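Local coordinates for YerB protein (Bacillus subtilis, PDB 2PSB), which is a putative membrane lipoprotein of unknown molecular function that interacts with the helicase PcrA, an interaction not essential for viability or for repair of UV-induced lesions, at residues K51-I56 with I70-M75; Y182-D187 with D302-S307; S84-F89 with G104-A109. One frame throughout, in Å; residues are numbered along the deposited sequence.

Contact 1 of 3, residues K51-I56 with I70-M75; sequences KADIVI and IFQSQM
I70 pairs with I54 through both backbone polar groups, its N donating to I54 O over 2.7 Å. The I70 carbonyl receives two donors at once, from I54 N and from the preceding D53 N, the latter more bent (135° at the hydrogen). D53 and I54 both face I70, a classic beta bulge, at the open end of the antiparallel hairpin formed by strands 54-59 and 65-71 in the DUF3048 N-terminal region. On the face of I54 and I70 the two CB atoms lie 4.2 Å apart, and CD1 of I70 reaches on to CD1 of I56. At F71, A52 CB sits over one face of the ring, offset toward the rim, in a CH-pi contact 4.1 Å from the centroid. Q72 N and Q74 N both donate to one water, which lies 2.6 Å from K51 O. A second water joins Q72 OE1 to D53 OD2, while Q72 NE2 bonds to V27 O. S73 grips the D53 carboxylate twice: its N meets the syn lone pair of OD2 almost straight (171°, 2.8 Å), and its OG donates to OD1 over 2.7 Å. A salt bridge from K292 to OD1 would further favour the charged form. The Q74 side chain crosses that of K51 at about a right angle, with OE1 3.8 Å from K51 CD.

Contact 2 of 3, residues Y182-D187 with D302-S307; sequences YNVRVD and DAASIS
Strands 183-187 and 304-307 form the antiparallel edge of a six-stranded sheet, in which 304-307, near the C-terminus, is an outermost strand and 183-187 has strand 196-202 as its other neighbour. N183 with S307 and R185 with S305 are hydrogen-bonded pairs; V184 with I306 and V186 with A304 alternate with them as non-hydrogen-bonded pairs. The straightest bond runs from N183 N to S307 O, 2.7 Å at 170°, and D187 N to A303 O extends the pairing beyond the last bridge. Between these bonds CA hydrogens also approach carbonyls, I306 CA lying 3.1 Å from N183 O. V184, V186, A304 and I306 share one face. There V184 CG2, anti to its backbone N, comes within 4.4 Å of A304 CB, and F260 of strand 255-261 packs on V184 and I306. On the face of N183, R185, S305 and S307, the R185 chain bends at chi2 (78°) and CB of N183 lies over one face of its guanidinium, toward the rim. R185 NH2 donates back to V184 O from above the carbonyl plane, and a water at the guanidinium edge accepts from R185 NE at 2.8 Å and donates weakly to S307 OG.

Contact 3 of 3, residues S84-F89 with G104-A109; sequences SAREYF and GWSPGA
E87 reaches across to S106, G108 and A109. CB leads to CG, which lies anti to the carbonyl carbon (chi1 -78°) and packs 3.8 Å from A109 N. A bend at chi2 (107°) then carries CD over the start of the opposing helix, 3.6 Å from A109 N. There the carboxylate divides: OE2 presses on G108 CA at 3.0 Å, a close approach made where G108 has no side chain, whereas OE1 lies 3.2 Å from S106 OG. Placed near the first turn of helix 107-114, this carboxylate would probably be stabilised in its charged form by the helix dipole. Each segment is a loop running into a helix, with R86 and S106 at the N-cap positions of helices 87-94 and 107-114 in the DUF3048 N-terminal region, and the two helix starts meet where E87 reaches G108 and A109. Just ahead of them the chains meet in a single backbone bridge between A85 and W105. A85 N donates to G104 O, approaching from above the carbonyl plane, and S106 N returns a bond to A85 O, nearly along the C=O axis, at 3.2 Å. A85 O also has W105 CA and A109 CB close by, the latter at 3.6 Å. A85 CB meets W105 CB at 4.2 Å, and A85 also touches F100 and H102 of strand 99-102. The preceding S84 is a phosphorylation site, unmodified in this structure. The indole of W105 leads away from the bridge to pack on K110, L113 and E114 of helix 107-114, which follows it. R86 CB points away from the other segment, but bends at chi2 and chi3 bring NE to within 3.5 Å of S106 CB; this NE is buried and has no polar partner in the model.

Contacts 1 and 3 both lie in the DUF3048 N-terminal region and follow one another along the chain. Their centres are 20 Å apart, yet they touch where helix 87-94 lies against the hairpin of contact 1: F89 CE1 packs 4.1 Å from I56 O, and the F89 side chain also touches R66 and L68 of strand 65-71. Contact 2 stands apart: its centre is 24 Å from that of contact 1 and 28 Å from that of contact 3, with nearest atoms about 11 and 14 Å away. Strand 293-298 pairs in parallel with both 54-59 and 230-240, and I233 of the latter packs on V184 and A304, giving an indirect route from contact 1 to contact 2.

Contact 1 of 3, residues K51-I56 with I70-M75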
ATOM      1  N   LYS A  51       8.944  -2.466  -6.537  1.00 29.49           N
ATOM      2  CA  LYS A  51       8.452  -1.950  -7.806  1.00 29.11           C
ATOM      3  C   LYS A  51       7.171  -1.134  -7.625  1.00 29.28           C
ATOM      4  O   LYS A  51       6.708  -0.501  -8.573  1.00 32.16           O
ATOM      5  CB  LYS A  51       8.171  -3.094  -8.785  1.00 30.64           C
ATOM      6  CG  LYS A  51       9.357  -3.979  -9.103  1.00 30.30           C
ATOM      7  CD  LYS A  51      10.480  -3.210  -9.739  1.00 36.17           C
ATOM      8  CE  LYS A  51      11.723  -4.086  -9.884  1.00 41.00           C
ATOM      9  NZ  LYS A  51      12.263  -4.580  -8.575  1.00 40.38           N
ATOM     10  N   ALA A  52       6.598  -1.148  -6.425  1.00 26.88           N
ATOM     11  CA  ALA A  52       5.352  -0.417  -6.160  1.00 23.25           C
ATOM     12  C   ALA A  52       5.572   1.079  -5.985  1.00 22.32           C
ATOM     13  O   ALA A  52       6.515   1.506  -5.313  1.00 23.10           O
ATOM     14  CB  ALA A  52       4.649  -0.991  -4.908  1.00 16.00           C
ATOM     15  N   ASP A  53       4.701   1.884  -6.586  1.00 21.58           N
ATOM     16  CA  ASP A  53       4.825   3.328  -6.460  1.00 21.74           C
ATOM     17  C   ASP A  53       4.309   3.790  -5.095  1.00 23.73           C
ATOM     18  O   ASP A  53       4.892   4.672  -4.461  1.00 22.20           O
ATOM     19  CB  ASP A  53       4.061   4.032  -7.582  1.00 23.48           C
ATOM     20  CG  ASP A  53       4.536   3.618  -8.970  1.00 25.32           C
ATOM     21  OD1 ASP A  53       5.709   3.247  -9.118  1.00 25.09           O
ATOM     22  OD2 ASP A  53       3.748   3.694  -9.926  1.00 26.39           O
ATOM     23  N   ILE A  54       3.223   3.164  -4.647  1.00 23.72           N
ATOM     24  CA  ILE A  54       2.592   3.482  -3.370  1.00 22.63           C
ATOM     25  C   ILE A  54       2.246   2.204  -2.643  1.00 23.08           C
ATOM     26  O   ILE A  54       1.716   1.264  -3.234  1.00 24.81           O
ATOM     27  CB  ILE A  54       1.260   4.246  -3.552  1.00 23.05           C
ATOM     28  CG1 ILE A  54       1.473   5.497  -4.395  1.00 22.82           C
ATOM     29  CG2 ILE A  54       0.673   4.605  -2.181  1.00 17.97           C
ATOM     30  CD1 ILE A  54       0.184   6.031  -4.979  1.00 26.32           C
ATOM     31  N   VAL A  55       2.549   2.172  -1.355  1.00 22.68           N
ATOM     32  CA  VAL A  55       2.232   1.025  -0.533  1.00 22.41           C
ATOM     33  C   VAL A  55       1.501   1.556   0.694  1.00 23.10           C
ATOM     34  O   VAL A  55       1.963   2.503   1.336  1.00 22.51           O
ATOM     35  CB  VAL A  55       3.495   0.266  -0.093  1.00 24.48           C
ATOM     36  CG1 VAL A  55       3.104  -0.814   0.934  1.00 26.15           C
ATOM     37  CG2 VAL A  55       4.176  -0.382  -1.320  1.00 24.35           C
ATOM     38  N   ILE A  56       0.353   0.960   1.006  1.00 22.93           N
ATOM     39  CA  ILE A  56      -0.426   1.391   2.158  1.00 22.86           C
ATOM     40  C   ILE A  56      -0.564   0.272   3.180  1.00 24.17           C
ATOM     41  O   ILE A  56      -0.990  -0.833   2.864  1.00 24.15           O
ATOM     42  CB  ILE A  56      -1.826   1.896   1.736  1.00 22.36           C
ATOM     43  CG1 ILE A  56      -1.667   3.011   0.694  1.00 22.05           C
ATOM     44  CG2 ILE A  56      -2.585   2.459   2.954  1.00 19.48           C
ATOM     45  CD1 ILE A  56      -2.199   2.681  -0.670  1.00 19.78           C
ATOM     46  N   ILE A  70       0.385  -0.534  -4.738  1.00 20.33           N
ATOM     47  CA  ILE A  70      -0.105  -0.003  -5.995  1.00 19.27           C
ATOM     48  C   ILE A  70       1.031   0.189  -6.987  1.00 20.18           C
ATOM     49  O   ILE A  70       1.947   0.987  -6.759  1.00 20.01           O
ATOM     50  CB  ILE A  70      -0.842   1.337  -5.747  1.00 20.27           C
ATOM     51  CG1 ILE A  70      -1.943   1.111  -4.701  1.00 19.78           C
ATOM     52  CG2 ILE A  70      -1.396   1.905  -7.055  1.00 16.49           C
ATOM     53  CD1 ILE A  70      -2.824   2.316  -4.478  1.00 19.10           C
ATOM     54  N   PHE A  71       0.955  -0.572  -8.079  1.00 21.97           N
ATOM     55  CA  PHE A  71       1.941  -0.543  -9.158  1.00 19.71           C
ATOM     56  C   PHE A  71       1.373   0.192 -10.364  1.00 20.44           C
ATOM     57  O   PHE A  71       0.188   0.064 -10.681  1.00 25.79           O
ATOM     58  CB  PHE A  71       2.312  -1.958  -9.607  1.00 19.42           C
ATOM     59  CG  PHE A  71       2.726  -2.873  -8.495  1.00 20.13           C
ATOM     60  CD1 PHE A  71       1.769  -3.492  -7.695  1.00 22.47           C
ATOM     61  CD2 PHE A  71       4.070  -3.124  -8.253  1.00 22.56           C
ATOM     62  CE1 PHE A  71       2.148  -4.350  -6.682  1.00 18.33           C
ATOM     63  CE2 PHE A  71       4.462  -3.982  -7.245  1.00 19.01           C
ATOM     64  CZ  PHE A  71       3.505  -4.596  -6.454  1.00 21.97           C
ATOM     65  N   GLN A  72       2.227   0.955 -11.035  1.00 22.49           N
ATOM     66  CA  GLN A  72       1.834   1.701 -12.224  1.00 23.42           C
ATOM     67  C   GLN A  72       3.066   1.993 -13.070  1.00 25.91           C
ATOM     68  O   GLN A  72       3.120   1.595 -14.231  1.00 27.76           O
ATOM     69  CB  GLN A  72       1.144   3.006 -11.833  1.00 25.14           C
ATOM     70  CG  GLN A  72       0.430   3.727 -12.970  1.00 26.37           C
ATOM     71  CD  GLN A  72       1.374   4.281 -14.028  1.00 32.51           C
ATOM     72  OE1 GLN A  72       2.383   4.914 -13.713  1.00 33.39           O
ATOM     73  NE2 GLN A  72       1.035   4.065 -15.292  1.00 31.50           N
ATOM     74  N   SER A  73       4.059   2.670 -12.490  1.00 26.76           N
ATOM     75  CA  SER A  73       5.280   3.014 -13.231  1.00 28.35           C
ATOM     76  C   SER A  73       6.214   1.827 -13.374  1.00 30.13           C
ATOM     77  O   SER A  73       7.128   1.844 -14.198  1.00 30.76           O
ATOM     78  CB  SER A  73       6.054   4.128 -12.532  1.00 25.57           C
ATOM     79  OG  SER A  73       6.873   3.572 -11.518  1.00 21.07           O
ATOM     80  N   GLN A  74       6.005   0.817 -12.540  1.00 33.03           N
ATOM     81  CA  GLN A  74       6.829  -0.385 -12.559  1.00 37.58           C
ATOM     82  C   GLN A  74       5.974  -1.586 -12.230  1.00 40.25           C
ATOM     83  O   GLN A  74       5.349  -1.639 -11.171  1.00 42.24           O
ATOM     84  CB  GLN A  74       7.954  -0.314 -11.524  1.00 38.91           C
ATOM     85  CG  GLN A  74       9.066   0.662 -11.826  1.00 40.83           C
ATOM     86  CD  GLN A  74      10.223   0.498 -10.861  1.00 43.76           C
ATOM     87  OE1 GLN A  74      10.047   0.568  -9.644  1.00 44.49           O
ATOM     88  NE2 GLN A  74      11.416   0.271 -11.399  1.00 44.70           N
HETATM   89  N   MSE A  75       5.949  -2.556 -13.135  1.00 42.85           N
HETATM   90  CA  MSE A  75       5.168  -3.760 -12.918  1.00 45.06           C
HETATM   91  C   MSE A  75       6.091  -4.827 -12.358  1.00 44.48           C
HETATM   92  O   MSE A  75       7.237  -4.948 -12.781  1.00 44.80           O
HETATM   93  CB  MSE A  75       4.536  -4.235 -14.228  1.00 48.89           C
HETATM   94  CG  MSE A  75       3.389  -3.369 -14.714  1.00 53.63           C
HETATM   95 SE   MSE A  75       1.954  -3.192 -13.416  1.00 63.36          SE
HETATM   96  CE  MSE A  75       1.610  -1.305 -13.576  1.00 59.20           C
TER
HETATM   97  O   HOH W   1       4.796   0.683  -9.964  1.00 28.68           O
HETATM   98  O   HOH W   2       3.384   5.957 -11.575  1.00 26.29           O

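Contact 2 of 3, residues Y182-D187 with D302-S307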
ATOM      1  N   TYR A 182      15.074  13.499  10.508  1.00 54.88           N
ATOM      2  CA  TYR A 182      14.255  12.859  11.535  1.00 52.35           C
ATOM      3  C   TYR A 182      13.779  11.471  11.104  1.00 50.92           C
ATOM      4  O   TYR A 182      13.336  11.277   9.969  1.00 51.11           O
ATOM      5  CB  TYR A 182      13.035  13.727  11.847  1.00 52.75           C
ATOM      6  CG  TYR A 182      13.366  15.029  12.527  1.00 54.37           C
ATOM      7  CD1 TYR A 182      13.514  15.092  13.908  1.00 54.28           C
ATOM      8  CD2 TYR A 182      13.553  16.198  11.787  1.00 54.92           C
ATOM      9  CE1 TYR A 182      13.836  16.284  14.544  1.00 55.42           C
ATOM     10  CE2 TYR A 182      13.879  17.402  12.409  1.00 55.90           C
ATOM     11  CZ  TYR A 182      14.019  17.435  13.793  1.00 56.18           C
ATOM     12  OH  TYR A 182      14.341  18.608  14.432  1.00 54.73           O
ATOM     13  N   ASN A 183      13.873  10.509  12.015  1.00 48.23           N
ATOM     14  CA  ASN A 183      13.429   9.152  11.736  1.00 45.51           C
ATOM     15  C   ASN A 183      12.128   8.945  12.500  1.00 44.45           C
ATOM     16  O   ASN A 183      11.823   9.694  13.428  1.00 44.36           O
ATOM     17  CB  ASN A 183      14.476   8.132  12.191  1.00 44.41           C
ATOM     18  CG  ASN A 183      15.806   8.300  11.474  1.00 45.44           C
ATOM     19  OD1 ASN A 183      15.849   8.539  10.270  1.00 43.60           O
ATOM     20  ND2 ASN A 183      16.903   8.160  12.215  1.00 45.75           N
ATOM     21  N   VAL A 184      11.362   7.934  12.109  1.00 42.86           N
ATOM     22  CA  VAL A 184      10.091   7.655  12.761  1.00 42.16           C
ATOM     23  C   VAL A 184       9.830   6.164  12.963  1.00 43.50           C
ATOM     24  O   VAL A 184      10.294   5.322  12.191  1.00 42.11           O
ATOM     25  CB  VAL A 184       8.912   8.260  11.952  1.00 42.42           C
ATOM     26  CG1 VAL A 184       8.927   7.719  10.528  1.00 42.46           C
ATOM     27  CG2 VAL A 184       7.590   7.942  12.628  1.00 42.06           C
ATOM     28  N   ARG A 185       9.084   5.862  14.021  1.00 43.82           N
ATOM     29  CA  ARG A 185       8.704   4.502  14.369  1.00 44.71           C
ATOM     30  C   ARG A 185       7.185   4.461  14.535  1.00 44.80           C
ATOM     31  O   ARG A 185       6.575   5.441  14.949  1.00 45.04           O
ATOM     32  CB  ARG A 185       9.370   4.069  15.681  1.00 46.31           C
ATOM     33  CG  ARG A 185      10.863   3.779  15.581  1.00 49.89           C
ATOM     34  CD  ARG A 185      11.714   5.037  15.543  1.00 53.29           C
ATOM     35  NE  ARG A 185      13.128   4.711  15.360  1.00 56.13           N
ATOM     36  CZ  ARG A 185      13.699   4.476  14.182  1.00 55.16           C
ATOM     37  NH1 ARG A 185      14.991   4.182  14.119  1.00 56.93           N
ATOM     38  NH2 ARG A 185      12.987   4.562  13.067  1.00 54.01           N
ATOM     39  N   VAL A 186       6.582   3.322  14.211  1.00 44.59           N
ATOM     40  CA  VAL A 186       5.138   3.158  14.325  1.00 43.17           C
ATOM     41  C   VAL A 186       4.879   1.852  15.056  1.00 42.85           C
ATOM     42  O   VAL A 186       5.323   0.788  14.628  1.00 42.19           O
ATOM     43  CB  VAL A 186       4.463   3.092  12.930  1.00 42.89           C
ATOM     44  CG1 VAL A 186       2.945   3.055  13.074  1.00 42.27           C
ATOM     45  CG2 VAL A 186       4.900   4.285  12.086  1.00 40.72           C
ATOM     46  N   ASP A 187       4.174   1.938  16.175  1.00 42.63           N
ATOM     47  CA  ASP A 187       3.870   0.744  16.943  1.00 43.90           C
ATOM     48  C   ASP A 187       2.403   0.369  16.809  1.00 43.99           C
ATOM     49  O   ASP A 187       1.521   1.122  17.211  1.00 41.97           O
ATOM     50  CB  ASP A 187       4.219   0.953  18.415  1.00 45.74           C
ATOM     51  CG  ASP A 187       3.696  -0.157  19.290  1.00 46.74           C
ATOM     52  OD1 ASP A 187       3.962  -1.341  18.983  1.00 50.08           O
ATOM     53  OD2 ASP A 187       3.018   0.154  20.287  1.00 47.90           O
ATOM     54  N   ASP A 302      -0.662   8.826  18.038  1.00 53.10           N
ATOM     55  CA  ASP A 302       0.242   8.632  19.164  1.00 55.11           C
ATOM     56  C   ASP A 302       1.134   7.419  18.923  1.00 55.56           C
ATOM     57  O   ASP A 302       2.187   7.274  19.543  1.00 55.90           O
ATOM     58  CB  ASP A 302      -0.567   8.426  20.447  1.00 56.95           C
ATOM     59  CG  ASP A 302       0.034   9.145  21.638  1.00 59.02           C
ATOM     60  OD1 ASP A 302      -0.366   8.819  22.780  1.00 61.80           O
ATOM     61  OD2 ASP A 302       0.892  10.035  21.438  1.00 57.01           O
ATOM     62  N   ALA A 303       0.699   6.545  18.020  1.00 56.02           N
ATOM     63  CA  ALA A 303       1.455   5.344  17.690  1.00 54.75           C
ATOM     64  C   ALA A 303       2.779   5.697  17.033  1.00 54.47           C
ATOM     65  O   ALA A 303       3.695   4.883  16.999  1.00 54.99           O
ATOM     66  CB  ALA A 303       0.643   4.460  16.770  1.00 54.99           C
ATOM     67  N   ALA A 304       2.877   6.916  16.513  1.00 54.86           N
ATOM     68  CA  ALA A 304       4.095   7.372  15.856  1.00 55.62           C
ATOM     69  C   ALA A 304       4.997   8.136  16.823  1.00 56.18           C
ATOM     70  O   ALA A 304       4.516   8.793  17.747  1.00 56.25           O
ATOM     71  CB  ALA A 304       3.743   8.255  14.665  1.00 56.43           C
ATOM     72  N   SER A 305       6.305   8.045  16.598  1.00 56.80           N
ATOM     73  CA  SER A 305       7.292   8.716  17.436  1.00 57.71           C
ATOM     74  C   SER A 305       8.531   9.049  16.610  1.00 59.32           C
ATOM     75  O   SER A 305       9.199   8.158  16.089  1.00 60.17           O
ATOM     76  CB  SER A 305       7.682   7.813  18.607  1.00 57.29           C
ATOM     77  OG  SER A 305       6.539   7.459  19.370  1.00 56.54           O
ATOM     78  N   ILE A 306       8.829  10.337  16.489  1.00 60.81           N
ATOM     79  CA  ILE A 306       9.981  10.784  15.718  1.00 62.63           C
ATOM     80  C   ILE A 306      11.256  10.721  16.548  1.00 63.27           C
ATOM     81  O   ILE A 306      11.204  10.570  17.765  1.00 63.58           O
ATOM     82  CB  ILE A 306       9.789  12.231  15.221  1.00 62.82           C
ATOM     83  CG1 ILE A 306       9.645  13.182  16.409  1.00 64.46           C
ATOM     84  CG2 ILE A 306       8.545  12.319  14.364  1.00 64.18           C
ATOM     85  CD1 ILE A 306       9.567  14.652  16.017  1.00 65.13           C
ATOM     86  N   SER A 307      12.397  10.835  15.876  1.00 64.63           N
ATOM     87  CA  SER A 307      13.700  10.798  16.536  1.00 65.80           C
ATOM     88  C   SER A 307      14.770  11.421  15.646  1.00 65.47           C
ATOM     89  O   SER A 307      14.719  11.298  14.423  1.00 65.14           O
ATOM     90  CB  SER A 307      14.096   9.355  16.863  1.00 66.71           C
ATOM     91  OG  SER A 307      13.164   8.755  17.743  1.00 67.49           O
TER
HETATM   92  O   HOH W   3      13.521   5.424  17.995  1.00 62.71           O

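Contact 3 of 3, residues S84-F89 with G104-A109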
ATOM      1  N   SER A  84      -6.338 -11.571   1.949  1.00 30.88           N
ATOM      2  CA  SER A  84      -7.739 -11.152   1.945  1.00 31.97           C
ATOM      3  C   SER A  84      -7.982  -9.665   1.770  1.00 32.55           C
ATOM      4  O   SER A  84      -7.207  -8.840   2.234  1.00 34.95           O
ATOM      5  CB  SER A  84      -8.414 -11.608   3.235  1.00 29.98           C
ATOM      6  OG  SER A  84      -8.497 -13.014   3.268  1.00 35.41           O
ATOM      7  N   ALA A  85      -9.093  -9.333   1.120  1.00 34.20           N
ATOM      8  CA  ALA A  85      -9.460  -7.947   0.878  1.00 33.76           C
ATOM      9  C   ALA A  85     -10.337  -7.400   1.999  1.00 35.74           C
ATOM     10  O   ALA A  85     -11.103  -8.139   2.619  1.00 34.61           O
ATOM     11  CB  ALA A  85     -10.193  -7.832  -0.452  1.00 34.12           C
ATOM     12  N   ARG A  86     -10.208  -6.099   2.251  1.00 37.13           N
ATOM     13  CA  ARG A  86     -10.981  -5.408   3.276  1.00 37.54           C
ATOM     14  C   ARG A  86     -11.605  -4.198   2.613  1.00 38.90           C
ATOM     15  O   ARG A  86     -11.077  -3.705   1.622  1.00 40.79           O
ATOM     16  CB  ARG A  86     -10.072  -4.984   4.437  1.00 37.59           C
ATOM     17  CG  ARG A  86      -9.579  -6.147   5.282  1.00 38.42           C
ATOM     18  CD  ARG A  86     -10.747  -6.832   5.976  1.00 41.74           C
ATOM     19  NE  ARG A  86     -10.636  -8.289   5.927  1.00 46.47           N
ATOM     20  CZ  ARG A  86      -9.765  -8.997   6.637  1.00 47.07           C
ATOM     21  NH1 ARG A  86      -8.923  -8.387   7.462  1.00 48.29           N
ATOM     22  NH2 ARG A  86      -9.732 -10.314   6.513  1.00 47.35           N
ATOM     23  N   GLU A  87     -12.732  -3.729   3.143  1.00 36.80           N
ATOM     24  CA  GLU A  87     -13.406  -2.576   2.575  1.00 36.46           C
ATOM     25  C   GLU A  87     -12.474  -1.402   2.342  1.00 35.22           C
ATOM     26  O   GLU A  87     -12.385  -0.903   1.220  1.00 35.11           O
ATOM     27  CB  GLU A  87     -14.572  -2.126   3.461  1.00 38.82           C
ATOM     28  CG  GLU A  87     -15.815  -2.977   3.314  1.00 43.72           C
ATOM     29  CD  GLU A  87     -16.065  -3.873   4.506  1.00 47.76           C
ATOM     30  OE1 GLU A  87     -15.120  -4.565   4.949  1.00 48.17           O
ATOM     31  OE2 GLU A  87     -17.219  -3.893   4.989  1.00 50.12           O
ATOM     32  N   TYR A  88     -11.781  -0.961   3.391  1.00 32.20           N
ATOM     33  CA  TYR A  88     -10.872   0.165   3.254  1.00 30.08           C
ATOM     34  C   TYR A  88      -9.848  -0.021   2.133  1.00 30.21           C
ATOM     35  O   TYR A  88      -9.406   0.957   1.541  1.00 30.84           O
ATOM     36  CB  TYR A  88     -10.165   0.497   4.583  1.00 28.52           C
ATOM     37  CG  TYR A  88      -9.822  -0.676   5.468  1.00 28.18           C
ATOM     38  CD1 TYR A  88     -10.757  -1.189   6.375  1.00 29.58           C
ATOM     39  CD2 TYR A  88      -8.557  -1.249   5.435  1.00 27.19           C
ATOM     40  CE1 TYR A  88     -10.432  -2.234   7.230  1.00 28.36           C
ATOM     41  CE2 TYR A  88      -8.223  -2.300   6.285  1.00 27.83           C
ATOM     42  CZ  TYR A  88      -9.166  -2.784   7.184  1.00 29.55           C
ATOM     43  OH  TYR A  88      -8.847  -3.807   8.053  1.00 26.98           O
ATOM     44  N   PHE A  89      -9.473  -1.260   1.833  1.00 28.38           N
ATOM     45  CA  PHE A  89      -8.523  -1.490   0.744  1.00 29.18           C
ATOM     46  C   PHE A  89      -9.194  -1.307  -0.624  1.00 28.86           C
ATOM     47  O   PHE A  89      -8.587  -0.798  -1.568  1.00 31.09           O
ATOM     48  CB  PHE A  89      -7.897  -2.890   0.851  1.00 29.36           C
ATOM     49  CG  PHE A  89      -6.854  -2.999   1.929  1.00 28.44           C
ATOM     50  CD1 PHE A  89      -5.789  -2.101   1.971  1.00 28.05           C
ATOM     51  CD2 PHE A  89      -6.930  -3.995   2.902  1.00 29.30           C
ATOM     52  CE1 PHE A  89      -4.812  -2.188   2.967  1.00 28.88           C
ATOM     53  CE2 PHE A  89      -5.966  -4.096   3.900  1.00 28.15           C
ATOM     54  CZ  PHE A  89      -4.900  -3.187   3.931  1.00 29.55           C
ATOM     55  N   GLY A 104      -9.437 -13.883  -1.142  1.00 41.67           N
ATOM     56  CA  GLY A 104     -10.345 -14.033  -0.025  1.00 43.00           C
ATOM     57  C   GLY A 104     -10.860 -12.647   0.289  1.00 45.14           C
ATOM     58  O   GLY A 104     -10.445 -11.672  -0.343  1.00 45.41           O
ATOM     59  N   TRP A 105     -11.752 -12.546   1.264  1.00 46.81           N
ATOM     60  CA  TRP A 105     -12.315 -11.256   1.634  1.00 49.03           C
ATOM     61  C   TRP A 105     -13.201 -11.317   2.872  1.00 48.60           C
ATOM     62  O   TRP A 105     -13.569 -12.392   3.345  1.00 47.92           O
ATOM     63  CB  TRP A 105     -13.134 -10.678   0.468  1.00 50.06           C
ATOM     64  CG  TRP A 105     -14.043 -11.670  -0.222  1.00 52.27           C
ATOM     65  CD1 TRP A 105     -14.622 -12.783   0.323  1.00 52.55           C
ATOM     66  CD2 TRP A 105     -14.498 -11.612  -1.583  1.00 53.44           C
ATOM     67  NE1 TRP A 105     -15.404 -13.424  -0.614  1.00 52.55           N
ATOM     68  CE2 TRP A 105     -15.344 -12.728  -1.792  1.00 53.50           C
ATOM     69  CE3 TRP A 105     -14.267 -10.730  -2.649  1.00 54.50           C
ATOM     70  CZ2 TRP A 105     -15.965 -12.977  -3.020  1.00 54.79           C
ATOM     71  CZ3 TRP A 105     -14.888 -10.981  -3.874  1.00 55.40           C
ATOM     72  CH2 TRP A 105     -15.723 -12.098  -4.047  1.00 55.31           C
ATOM     73  N   SER A 106     -13.530 -10.146   3.399  1.00 48.63           N
ATOM     74  CA  SER A 106     -14.406 -10.061   4.551  1.00 49.78           C
ATOM     75  C   SER A 106     -15.816  -9.942   3.972  1.00 50.74           C
ATOM     76  O   SER A 106     -15.983  -9.646   2.791  1.00 50.47           O
ATOM     77  CB  SER A 106     -14.079  -8.822   5.392  1.00 45.64           C
ATOM     78  OG  SER A 106     -14.282  -7.633   4.654  1.00 43.46           O
ATOM     79  N   PRO A 107     -16.845 -10.188   4.790  1.00 52.09           N
ATOM     80  CA  PRO A 107     -18.222 -10.089   4.304  1.00 53.11           C
ATOM     81  C   PRO A 107     -18.490  -8.770   3.580  1.00 53.50           C
ATOM     82  O   PRO A 107     -18.985  -8.755   2.447  1.00 52.48           O
ATOM     83  CB  PRO A 107     -19.037 -10.229   5.584  1.00 53.08           C
ATOM     84  CG  PRO A 107     -18.226 -11.227   6.357  1.00 53.03           C
ATOM     85  CD  PRO A 107     -16.812 -10.703   6.170  1.00 53.44           C
ATOM     86  N   GLY A 108     -18.153  -7.667   4.245  1.00 53.38           N
ATOM     87  CA  GLY A 108     -18.357  -6.356   3.662  1.00 51.63           C
ATOM     88  C   GLY A 108     -17.692  -6.237   2.308  1.00 51.32           C
ATOM     89  O   GLY A 108     -18.323  -5.826   1.337  1.00 50.98           O
ATOM     90  N   ALA A 109     -16.416  -6.604   2.244  1.00 50.42           N
ATOM     91  CA  ALA A 109     -15.653  -6.541   1.003  1.00 49.01           C
ATOM     92  C   ALA A 109     -16.291  -7.356  -0.116  1.00 48.21           C
ATOM     93  O   ALA A 109     -16.265  -6.955  -1.274  1.00 47.10           O
ATOM     94  CB  ALA A 109     -14.234  -7.025   1.241  1.00 46.46           C
TER